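Local coordinates for B12-binding domain-containing protein (Kitasatospora setae, PDB 6WTE) that catalyses methyl transfer as TsrM, a radical S-adenosylmethionine methylase working by a non-radical route, with bound cobalamin and a [4Fe-4S] cluster, at residues 226-231 against 241-246; 309-314 against 330-335; 130-135 against 147-152. All coordinates share one frame; numbering follows the deposited sequence.

How the interactions relate
Read from the N terminus, the three contacts follow one another in series, without nesting or crossing. Interaction 3 comes first: it folds the turn after helix 130-141 back onto that helix, in the cobalamin-binding part of the chain. Interaction 1 closes the loop that carries the cluster cysteines, bringing residues 241-246, after helix 236-240, against residues 226-231. Interaction 2 joins parallel strands 304-309 and 327-335, which pair directly, the chain passing through helix 316-325 between them. Interactions 1 and 2 belong to the radical SAM core, their nearest atoms about 5 Å apart, and both reach the iron-sulfur cluster. Interaction 3 lies farther off, its centre about 35 Å from that of interaction 2.

Interaction 1 of 3, residues 226-231 against 241-246; sequences GCAYRC and GTRYGQ. With SF4 (iron/sulfur cluster), chain C; EDO (1,2-ethanediol), chain L.
The Tyr244 ring meets the backbone of Gly226, Cys227 and Ala228 obliquely. From CB, chi1 of -63° sets CG anti to the carbonyl carbon. On one branch Tyr244 CD1 is near Gly226 O, and Tyr244 CE1 lies 3.2 Å from Gly226 O and 3.7 Å from Cys227 CA. On the other, Tyr244 CE2 touches Ala228 CB at 3.6 Å. Tyr244 CZ has Ala228 N beside it, and at the tip Ala228 N donates to Tyr244 OH, a weak bond by its length (3.3 Å) although it is almost straight (177°).

The firmer backbone link is Cys227 N to Gly241 O, at 2.9 Å and 165°. Next to it along the chain come two CA-H...O contacts, from Thr242 CA to Cys227 O and from Ala228 CA to Thr242 O. Both Gly226 and Gly241 have positive phi, a conformation natural to glycine, and Arg243 O sits so close that a CB on Gly226 would clash with it.

At the outer side, Arg230 NH2 and Arg243 NH1 stand 5.4 Å apart; both form salt bridges with Glu349, which would be expected to offset their mutual repulsion. Arg243 NH1 also donates to Thr242 O, from above the carbonyl plane.

Segment 226-231 also carries two cluster thiolates: Cys227 SG binds iron FE2 at 2.2 Å, and Cys231 SG binds iron FE1 at 2.3 Å. Tyr229 N donates to Cys227 SG as well. With Cys234 as the third cysteine, the spacing is that of the CxxxCxxC motif, the [4Fe-4S] cluster-binding loop of radical SAM enzymes.

Interaction 2 of 3, residues 309-314 against 330-335; sequences CQPSPF and VNVGSD
Cys309 and Val332 form a parallel beta bridge, and both backbone polar atoms of Cys309 are used in it. Cys309 N donates to Asn331 O at 2.7 Å, and Cys309 O accepts from Gly333 N at 3.0 Å. Val332 CA adds a CA-H...O contact to the same Cys309 O. Strands 304-309 and 327-335, connected through helix 316-325, make a beta-alpha-beta unit of the TIM-barrel-like radical SAM core.

Apolar groups flank the bridge. Val332 CG2, anti to its backbone N, sits 3.8 Å from Pro311 CD, the two side chains crossing at about a right angle. Val330 CG1 is shared, 4.1 Å from Cys309 SG and equally far from Phe314 CE2. Helices 316-325 and 357-369 supply further neighbours for the Phe314 ring, among them Phe318, met edge-to-face.

Past the bridge, Gly333 centres an inverse gamma turn that bends the strand end. A water accepts from Gln310 NE2 at 3.0 Å and donates to Asp335 OD2 at 2.8 Å, bridging Gln310 and Asp335, whose side chains do not meet. Farther out, Lys346 NZ forms a salt bridge with Asp335 OD2, and Ser334 OG and Thr360 OG1 share a hydrogen bond.

Gln310 OE1 is bonded to Tyr354 OH and Lys346 NZ. Such partners fix the flip of the amide, with oxygen toward donors and nitrogen toward acceptors, in a residue that touches the iron-sulfur cluster and, through NE2, weakly bonds OE1 of cluster-binding Glu273.

Interaction 3 of 3, residues 130-135 against 147-152; sequences EKILCE and AGIPGL
A type II beta turn, Ile149 to Leu152, leads from helix 130-141 toward strand 153-156 at the edge of the cobalamin-binding, Rossmann-like fold, and its Ile149 and Pro150 pack back on Ile132 and Glu135 of that helix. The turn assignment rests on the bond from Leu152 N to Ile149 O, 3.2 Å, on Pro150 at phi/psi -61°/135° in the second position and on the positive phi of Gly151 (86°) in the third.

Ile132 and Glu135, one turn of helix apart, form the receiving surface. Ile132 sends its branches to different partners: CG2, anti to the backbone N, reaches Ile149 CG2 at 4.1 Å and Leu152 CD1 at 4.3 Å, whereas Ile132 CG1 approaches Pro150 O at 3.7 Å. The Ile132 and Ile149 side chains cross obliquely, touching through methyl groups. Ile149 also reaches the helix backbone, its CD1 coming within 3.9 Å of Glu135 O, while Leu136 and Ala139 continue its apolar surroundings along the same helix. Glu135 and Ile149 pass each other heading opposite ways.

The contact rests on van der Waals packing, while the Leu152 N to Ile149 O bond only keeps the turn's shape. This packing seats the turn on the helix that starts at the cofactor: Glu130 OE1, at the head of the segment, is hydrogen-bonded to O8R of cobalamin, and OE2 accepts from Asp192 N. Trp189 and Gln190 border Ile132 as well. At the exposed margin, the extended Glu135 side chain crosses Pro150 at about a right angle, bringing Glu135 OE1 to 3.3 Å from Pro150 CD.

Interaction 1 of 3, residues 226-231 against 241-246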
# COMPACT_ATOMS: atom_id res chain seq x y z
N GLY A 226 6.95 -9.28 1.63
CA GLY A 226 6.84 -9.44 3.07
C GLY A 226 7.71 -8.45 3.83
O GLY A 226 8.51 -7.71 3.27
N CYS A 227 7.51 -8.46 5.16
CA CYS A 227 8.34 -7.69 6.07
C CYS A 227 8.48 -8.46 7.37
O CYS A 227 7.47 -8.91 7.93
CB CYS A 227 7.75 -6.30 6.38
SG CYS A 227 8.87 -5.31 7.44
N ALA A 228 9.71 -8.60 7.85
CA ALA A 228 9.97 -9.36 9.06
C ALA A 228 9.94 -8.52 10.33
O ALA A 228 10.06 -9.09 11.42
CB ALA A 228 11.33 -10.08 8.95
N TYR A 229 9.77 -7.21 10.23
CA TYR A 229 9.66 -6.38 11.43
C TYR A 229 8.21 -6.40 11.91
O TYR A 229 7.37 -7.16 11.43
CB TYR A 229 10.21 -4.98 11.17
CG TYR A 229 11.72 -4.94 11.07
CD1 TYR A 229 12.49 -6.05 11.40
CD2 TYR A 229 12.38 -3.79 10.66
CE1 TYR A 229 13.87 -6.02 11.32
CE2 TYR A 229 13.76 -3.75 10.57
CZ TYR A 229 14.50 -4.87 10.90
OH TYR A 229 15.88 -4.84 10.82
N ARG A 230 7.88 -5.57 12.90
CA ARG A 230 6.55 -5.61 13.50
C ARG A 230 6.17 -4.23 14.02
O ARG A 230 5.75 -4.07 15.17
CB ARG A 230 6.49 -6.67 14.60
CG ARG A 230 5.08 -7.09 15.02
CD ARG A 230 4.31 -7.76 13.89
NE ARG A 230 4.89 -9.04 13.49
CZ ARG A 230 4.54 -10.21 14.01
NH1 ARG A 230 3.62 -10.27 14.96
NH2 ARG A 230 5.12 -11.33 13.59
N CYS A 231 6.31 -3.22 13.17
CA CYS A 231 6.03 -1.85 13.59
C CYS A 231 4.57 -1.71 14.00
O CYS A 231 3.67 -2.25 13.35
CB CYS A 231 6.38 -0.87 12.47
SG CYS A 231 8.15 -0.88 12.06
N GLY A 241 2.91 -10.66 4.69
CA GLY A 241 3.62 -11.84 5.16
C GLY A 241 4.77 -11.39 6.03
O GLY A 241 5.36 -10.33 5.82
N THR A 242 5.09 -12.21 7.03
CA THR A 242 6.07 -11.87 8.06
C THR A 242 7.49 -12.32 7.73
O THR A 242 8.39 -12.10 8.55
CB THR A 242 5.67 -12.49 9.40
OG1 THR A 242 5.64 -13.92 9.26
CG2 THR A 242 4.30 -12.00 9.83
N ARG A 243 7.71 -12.96 6.59
CA ARG A 243 9.04 -13.38 6.17
C ARG A 243 9.22 -13.04 4.70
O ARG A 243 8.25 -12.87 3.95
CB ARG A 243 9.27 -14.88 6.41
CG ARG A 243 9.24 -15.29 7.88
CD ARG A 243 10.39 -14.66 8.66
NE ARG A 243 10.36 -15.06 10.06
CZ ARG A 243 9.85 -14.31 11.04
NH1 ARG A 243 9.36 -13.11 10.78
NH2 ARG A 243 9.86 -14.76 12.29
N TYR A 244 10.48 -12.96 4.27
CA TYR A 244 10.79 -12.51 2.92
C TYR A 244 10.65 -13.66 1.93
O TYR A 244 11.31 -14.70 2.07
CB TYR A 244 12.19 -11.89 2.87
CG TYR A 244 12.23 -10.66 3.74
CD1 TYR A 244 11.51 -9.53 3.40
CD2 TYR A 244 12.93 -10.66 4.95
CE1 TYR A 244 11.50 -8.42 4.20
CE2 TYR A 244 12.93 -9.54 5.76
CZ TYR A 244 12.21 -8.42 5.38
OH TYR A 244 12.19 -7.30 6.18
N GLY A 245 9.77 -13.48 0.96
CA GLY A 245 9.74 -14.32 -0.22
C GLY A 245 10.50 -13.61 -1.31
O GLY A 245 9.95 -12.74 -1.98
N GLN A 246 11.79 -13.94 -1.46
CA GLN A 246 12.66 -13.23 -2.38
C GLN A 246 12.49 -13.76 -3.79
O GLN A 246 12.52 -14.97 -4.02
CB GLN A 246 14.12 -13.39 -1.95
CG GLN A 246 14.46 -12.85 -0.58
CD GLN A 246 15.90 -13.10 -0.19
OE1 GLN A 246 16.60 -13.87 -0.84
NE2 GLN A 246 16.35 -12.45 0.88
FE1 SF4 C . 7.92 -1.38 9.85
FE2 SF4 C . 7.96 -3.38 7.96
FE3 SF4 C . 8.19 -0.80 7.16
FE4 SF4 C . 5.83 -1.70 8.12
S1 SF4 C . 6.86 -2.40 6.22
S2 SF4 C . 6.86 0.26 8.66
S3 SF4 C . 6.52 -3.18 9.72
S4 SF4 C . 9.66 -1.94 8.49
C1 EDO L . 0.93 -9.97 17.57
O1 EDO L . 0.42 -9.88 18.91
C2 EDO L . 1.23 -8.57 17.05
O2 EDO L . 2.61 -8.50 16.70

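Interaction 2 of 3, residues 309-314 against 330-335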
# COMPACT_ATOMS: atom_id res chain seq x y z
N CYS A 309 12.77 3.10 1.75
CA CYS A 309 13.73 2.49 2.66
C CYS A 309 13.40 2.84 4.10
O CYS A 309 12.69 3.81 4.39
CB CYS A 309 15.17 2.97 2.39
SG CYS A 309 15.90 2.38 0.87
N GLN A 310 13.94 2.04 4.99
CA GLN A 310 14.08 2.39 6.40
C GLN A 310 15.44 3.03 6.62
O GLN A 310 16.33 2.93 5.76
CB GLN A 310 13.91 1.16 7.28
CG GLN A 310 12.48 0.65 7.35
CD GLN A 310 11.56 1.66 8.00
OE1 GLN A 310 11.66 1.91 9.20
NE2 GLN A 310 10.68 2.26 7.21
N PRO A 311 15.63 3.74 7.73
CA PRO A 311 16.92 4.42 7.94
C PRO A 311 18.11 3.47 8.01
O PRO A 311 19.23 3.90 7.73
CB PRO A 311 16.72 5.15 9.27
CG PRO A 311 15.26 5.39 9.34
CD PRO A 311 14.62 4.18 8.71
N SER A 312 17.90 2.22 8.39
CA SER A 312 18.99 1.26 8.54
C SER A 312 18.51 -0.08 8.02
O SER A 312 17.35 -0.46 8.25
CB SER A 312 19.43 1.14 10.01
OG SER A 312 20.45 0.17 10.16
N PRO A 313 19.37 -0.84 7.31
CA PRO A 313 20.75 -0.51 6.98
C PRO A 313 20.86 0.30 5.70
O PRO A 313 20.24 -0.04 4.69
CB PRO A 313 21.40 -1.88 6.80
CG PRO A 313 20.28 -2.75 6.28
CD PRO A 313 18.99 -2.18 6.84
N PHE A 314 21.66 1.38 5.73
CA PHE A 314 21.87 2.22 4.55
C PHE A 314 23.31 2.71 4.63
O PHE A 314 23.57 3.76 5.21
CB PHE A 314 20.88 3.38 4.49
CG PHE A 314 20.78 4.04 3.13
CD1 PHE A 314 21.79 4.87 2.66
CD2 PHE A 314 19.66 3.83 2.33
CE1 PHE A 314 21.69 5.47 1.42
CE2 PHE A 314 19.56 4.43 1.09
CZ PHE A 314 20.57 5.25 0.63
N VAL A 330 15.39 8.38 -2.96
CA VAL A 330 15.14 7.50 -1.83
C VAL A 330 14.12 8.17 -0.93
O VAL A 330 14.28 9.33 -0.54
CB VAL A 330 16.43 7.19 -1.04
CG1 VAL A 330 16.12 6.41 0.24
CG2 VAL A 330 17.42 6.43 -1.91
N ASN A 331 13.06 7.44 -0.61
CA ASN A 331 12.05 7.84 0.36
C ASN A 331 12.29 7.00 1.61
O ASN A 331 12.36 5.77 1.52
CB ASN A 331 10.64 7.63 -0.21
CG ASN A 331 9.57 8.38 0.56
OD1 ASN A 331 9.77 8.77 1.71
ND2 ASN A 331 8.43 8.59 -0.08
N VAL A 332 12.45 7.66 2.76
CA VAL A 332 12.79 6.96 4.00
C VAL A 332 11.71 7.20 5.05
O VAL A 332 11.34 8.35 5.32
CB VAL A 332 14.18 7.36 4.53
CG1 VAL A 332 14.26 8.87 4.77
CG2 VAL A 332 14.46 6.59 5.82
N GLY A 333 11.22 6.11 5.64
CA GLY A 333 10.26 6.19 6.73
C GLY A 333 10.93 6.36 8.09
O GLY A 333 10.86 5.48 8.95
N SER A 334 11.60 7.50 8.28
CA SER A 334 12.25 7.77 9.55
C SER A 334 11.22 7.90 10.67
O SER A 334 11.47 7.46 11.80
CB SER A 334 13.10 9.03 9.44
OG SER A 334 13.99 8.95 8.33
N ASP A 335 10.09 8.55 10.38
CA ASP A 335 8.86 8.56 11.17
C ASP A 335 8.93 9.43 12.42
O ASP A 335 8.00 10.20 12.68
CB ASP A 335 8.44 7.12 11.51
CG ASP A 335 7.86 6.40 10.31
OD1 ASP A 335 7.36 7.10 9.40
OD2 ASP A 335 7.91 5.16 10.26
O HOH W 1 8.08 3.55 7.97

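Interaction 3 of 3, residues 130-135 against 147-152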
# COMPACT_ATOMS: atom_id res chain seq x y z
N GLU A 130 -0.97 -15.49 -6.25
CA GLU A 130 -0.74 -16.14 -7.54
C GLU A 130 -0.86 -17.66 -7.45
O GLU A 130 -1.40 -18.29 -8.37
CB GLU A 130 0.63 -15.74 -8.10
CG GLU A 130 1.80 -15.94 -7.14
CD GLU A 130 2.15 -14.67 -6.38
OE1 GLU A 130 1.22 -13.91 -6.06
OE2 GLU A 130 3.35 -14.43 -6.13
N LYS A 131 -0.40 -18.27 -6.36
CA LYS A 131 -0.46 -19.73 -6.28
C LYS A 131 -1.85 -20.21 -5.87
O LYS A 131 -2.40 -21.14 -6.47
CB LYS A 131 0.62 -20.25 -5.34
CG LYS A 131 2.02 -20.06 -5.91
CD LYS A 131 3.08 -20.81 -5.13
CE LYS A 131 4.48 -20.43 -5.62
NZ LYS A 131 4.60 -20.48 -7.11
N ILE A 132 -2.42 -19.58 -4.84
CA ILE A 132 -3.77 -19.94 -4.39
C ILE A 132 -4.78 -19.75 -5.52
O ILE A 132 -5.67 -20.57 -5.72
CB ILE A 132 -4.15 -19.12 -3.15
CG1 ILE A 132 -3.20 -19.44 -1.99
CG2 ILE A 132 -5.63 -19.35 -2.76
CD1 ILE A 132 -3.34 -18.53 -0.79
N LEU A 133 -4.64 -18.65 -6.27
CA LEU A 133 -5.58 -18.38 -7.35
C LEU A 133 -5.51 -19.45 -8.44
O LEU A 133 -6.54 -19.84 -9.01
CB LEU A 133 -5.33 -16.99 -7.94
CG LEU A 133 -6.32 -16.55 -9.03
CD1 LEU A 133 -7.76 -16.66 -8.52
CD2 LEU A 133 -6.02 -15.12 -9.49
N CYS A 134 -4.31 -19.95 -8.74
CA CYS A 134 -4.20 -21.02 -9.72
C CYS A 134 -4.89 -22.28 -9.24
O CYS A 134 -5.54 -22.98 -10.02
CB CYS A 134 -2.74 -21.32 -10.04
SG CYS A 134 -1.96 -20.07 -11.07
N GLU A 135 -4.72 -22.62 -7.95
CA GLU A 135 -5.41 -23.80 -7.43
C GLU A 135 -6.91 -23.60 -7.45
O GLU A 135 -7.66 -24.51 -7.80
CB GLU A 135 -4.91 -24.13 -6.02
CG GLU A 135 -3.44 -24.53 -5.99
CD GLU A 135 -3.01 -25.15 -4.68
OE1 GLU A 135 -3.88 -25.52 -3.86
OE2 GLU A 135 -1.78 -25.27 -4.47
N ALA A 147 -12.73 -27.04 -0.87
CA ALA A 147 -12.48 -27.21 0.55
C ALA A 147 -11.04 -27.63 0.87
O ALA A 147 -10.62 -27.52 2.02
CB ALA A 147 -13.46 -28.24 1.13
N GLY A 148 -10.27 -28.06 -0.13
CA GLY A 148 -8.91 -28.47 0.10
C GLY A 148 -7.86 -27.50 -0.40
O GLY A 148 -6.68 -27.87 -0.47
N ILE A 149 -8.23 -26.27 -0.74
CA ILE A 149 -7.29 -25.29 -1.27
C ILE A 149 -6.64 -24.58 -0.08
O ILE A 149 -7.33 -23.80 0.60
CB ILE A 149 -7.99 -24.28 -2.19
CG1 ILE A 149 -8.62 -25.01 -3.38
CG2 ILE A 149 -7.00 -23.25 -2.67
CD1 ILE A 149 -9.36 -24.10 -4.30
N PRO A 150 -5.36 -24.79 0.18
CA PRO A 150 -4.73 -24.18 1.36
C PRO A 150 -4.79 -22.66 1.32
O PRO A 150 -4.52 -22.04 0.29
CB PRO A 150 -3.28 -24.69 1.29
CG PRO A 150 -3.36 -25.94 0.46
CD PRO A 150 -4.42 -25.65 -0.56
N GLY A 151 -5.15 -22.07 2.45
CA GLY A 151 -5.20 -20.63 2.61
C GLY A 151 -6.48 -19.97 2.16
O GLY A 151 -6.73 -18.81 2.52
N LEU A 152 -7.32 -20.67 1.40
CA LEU A 152 -8.49 -20.04 0.80
C LEU A 152 -9.52 -19.67 1.85
O LEU A 152 -9.92 -20.52 2.67
CB LEU A 152 -9.11 -20.97 -0.24
CG LEU A 152 -10.28 -20.37 -1.01
CD1 LEU A 152 -9.80 -19.18 -1.88
CD2 LEU A 152 -10.96 -21.45 -1.86